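Local coordinates for Kid toxin protein (Escherichia coli, PDB 1M1F), which acts as the toxin of a plasmid toxin-antitoxin system, probably as an endoribonuclease, killing daughter cells that have lost the plasmid, at the interface of chains A and B. Sequence-based numbering; all coordinates share one arbitrary frame. Chains: chain A/B, Kid toxin protein.

The interface of chains A and B. Residues chain A 39, 78-81, 84-85; chain B 14-18.
B:Glu18, burying 85 Å² against chain A, carries this part of the two-fold symmetric dimer interface, in which the loop B:Thr14 to B:Glu18 lies against the short helix 82-85 of chain A and the residues leading into it. CG of B:Glu18 is anti to its carbonyl carbon and the chain runs on extended, which sends the carboxylate to A:Arg85. That arginine is straight from CG to NE and turns sharply at its end (chi4 -88°), so the guanidinium meets the acid side-on, the two planes only 4° apart. NE of A:Arg85 reaches OE2 of B:Glu18 at 2.8 Å, a hydrogen bond and salt bridge, and NH2 of A:Arg85 donates to OE1 of B:Glu18 at 2.9 Å; both oxygens use their syn lone pairs. The anti lone pair of OE2 of B:Glu18 accepts the backbone N of A:Asp81 (2.8 Å), while the backbone N of B:Ala15 reaches OE1 of B:Glu18 from above the carboxylate plane (3.0 Å). With at least two donors on each oxygen, the carboxylate is held against rotation, which may favour its ionised form. B:Ala15 also lays its CB over one guanidinium face, offset toward the rim.

A:Asp81 returns the grip: with CG anti to its backbone N (chi1 -173°), its OD2 accepts the backbone N of B:His17 through the anti lone pair (2.9 Å). All four bonds across the interface are nearly straight. OD1 of A:Asp81 is held by the backbone N of A:Ala84 (2.9 Å), an N-terminal cap on the helix that positions the carboxylate. Alongside, the A:Leu39 methyls pack against the backbone between B:His17 and B:Glu18. Charge pairing and reciprocal carboxylate-to-amide bonds thus lock the loop to the neighbouring subunit and help hold the toxin homodimer together.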
# COMPACT_ATOMS: atom_id res chain seq x y z
N LEU A 39 -10.86 -5.41 0.11
CA LEU A 39 -9.73 -4.64 0.63
C LEU A 39 -8.94 -4.01 -0.52
O LEU A 39 -7.82 -4.40 -0.80
CB LEU A 39 -8.80 -5.53 1.47
CG LEU A 39 -9.36 -5.96 2.83
CD1 LEU A 39 -8.50 -7.07 3.45
CD2 LEU A 39 -9.46 -4.76 3.76
N ARG A 78 -2.11 2.18 0.31
CA ARG A 78 -2.67 1.60 1.50
C ARG A 78 -3.83 0.69 1.16
O ARG A 78 -4.67 1.05 0.33
CB ARG A 78 -3.19 2.71 2.37
CG ARG A 78 -3.56 2.34 3.70
CD ARG A 78 -3.58 3.53 4.61
NE ARG A 78 -4.39 3.15 5.72
CZ ARG A 78 -4.93 3.99 6.57
NH1 ARG A 78 -4.70 5.29 6.51
NH2 ARG A 78 -5.69 3.48 7.52
N THR A 79 -3.87 -0.47 1.79
CA THR A 79 -4.98 -1.39 1.66
C THR A 79 -6.02 -0.99 2.69
O THR A 79 -5.71 -0.90 3.88
CB THR A 79 -4.47 -2.80 1.95
OG1 THR A 79 -3.50 -3.17 0.95
CG2 THR A 79 -5.58 -3.81 1.85
N ILE A 80 -7.24 -0.73 2.25
CA ILE A 80 -8.29 -0.31 3.18
C ILE A 80 -9.60 -1.05 2.96
O ILE A 80 -9.91 -1.50 1.86
CB ILE A 80 -8.55 1.23 3.12
CG1 ILE A 80 -9.02 1.67 1.73
CG2 ILE A 80 -7.29 2.01 3.54
CD1 ILE A 80 -9.54 3.11 1.68
N ASP A 81 -10.36 -1.18 4.05
CA ASP A 81 -11.69 -1.74 3.98
C ASP A 81 -12.60 -0.56 3.68
O ASP A 81 -13.04 0.14 4.59
CB ASP A 81 -12.04 -2.41 5.30
CG ASP A 81 -13.33 -3.17 5.24
OD1 ASP A 81 -14.22 -2.81 4.42
OD2 ASP A 81 -13.54 -4.14 6.00
N ALA A 84 -16.16 -0.81 5.30
CA ALA A 84 -16.16 -0.55 6.73
C ALA A 84 -15.91 0.92 7.03
O ALA A 84 -16.48 1.48 7.96
CB ALA A 84 -15.12 -1.41 7.44
N ARG A 85 -15.05 1.55 6.23
CA ARG A 85 -14.75 2.95 6.46
C ARG A 85 -15.83 3.91 5.93
O ARG A 85 -15.76 5.10 6.20
CB ARG A 85 -13.40 3.30 5.82
CG ARG A 85 -12.19 2.77 6.58
CD ARG A 85 -10.83 3.09 5.95
NE ARG A 85 -9.77 2.54 6.79
CZ ARG A 85 -9.20 3.17 7.81
NH1 ARG A 85 -9.51 4.42 8.10
NH2 ARG A 85 -8.31 2.53 8.55
N THR B 14 -6.92 -0.13 13.22
CA THR B 14 -7.34 -0.29 11.83
C THR B 14 -8.84 -0.60 11.79
O THR B 14 -9.46 -0.82 12.84
CB THR B 14 -6.54 -1.39 11.11
OG1 THR B 14 -6.82 -2.66 11.72
CG2 THR B 14 -5.05 -1.16 11.24
N ALA B 15 -9.41 -0.62 10.59
CA ALA B 15 -10.84 -0.75 10.38
C ALA B 15 -11.22 -2.05 9.70
O ALA B 15 -10.53 -2.51 8.81
CB ALA B 15 -11.34 0.41 9.51
N GLY B 16 -12.36 -2.60 10.11
CA GLY B 16 -12.94 -3.75 9.45
C GLY B 16 -12.00 -4.91 9.25
O GLY B 16 -11.39 -5.40 10.20
N HIS B 17 -11.88 -5.34 8.00
CA HIS B 17 -11.07 -6.50 7.67
C HIS B 17 -9.58 -6.20 7.47
O HIS B 17 -8.80 -7.09 7.13
CB HIS B 17 -11.63 -7.18 6.44
CG HIS B 17 -13.06 -7.62 6.58
ND1 HIS B 17 -13.45 -8.67 7.38
CD2 HIS B 17 -14.19 -7.14 6.01
CE1 HIS B 17 -14.76 -8.82 7.29
NE2 HIS B 17 -15.23 -7.91 6.46
N GLU B 18 -9.18 -4.95 7.67
CA GLU B 18 -7.76 -4.60 7.60
C GLU B 18 -7.01 -5.37 8.67
O GLU B 18 -7.53 -5.61 9.75
CB GLU B 18 -7.57 -3.10 7.83
CG GLU B 18 -8.15 -2.25 6.71
CD GLU B 18 -8.36 -0.81 7.10
OE1 GLU B 18 -7.76 -0.33 8.09
OE2 GLU B 18 -9.15 -0.15 6.38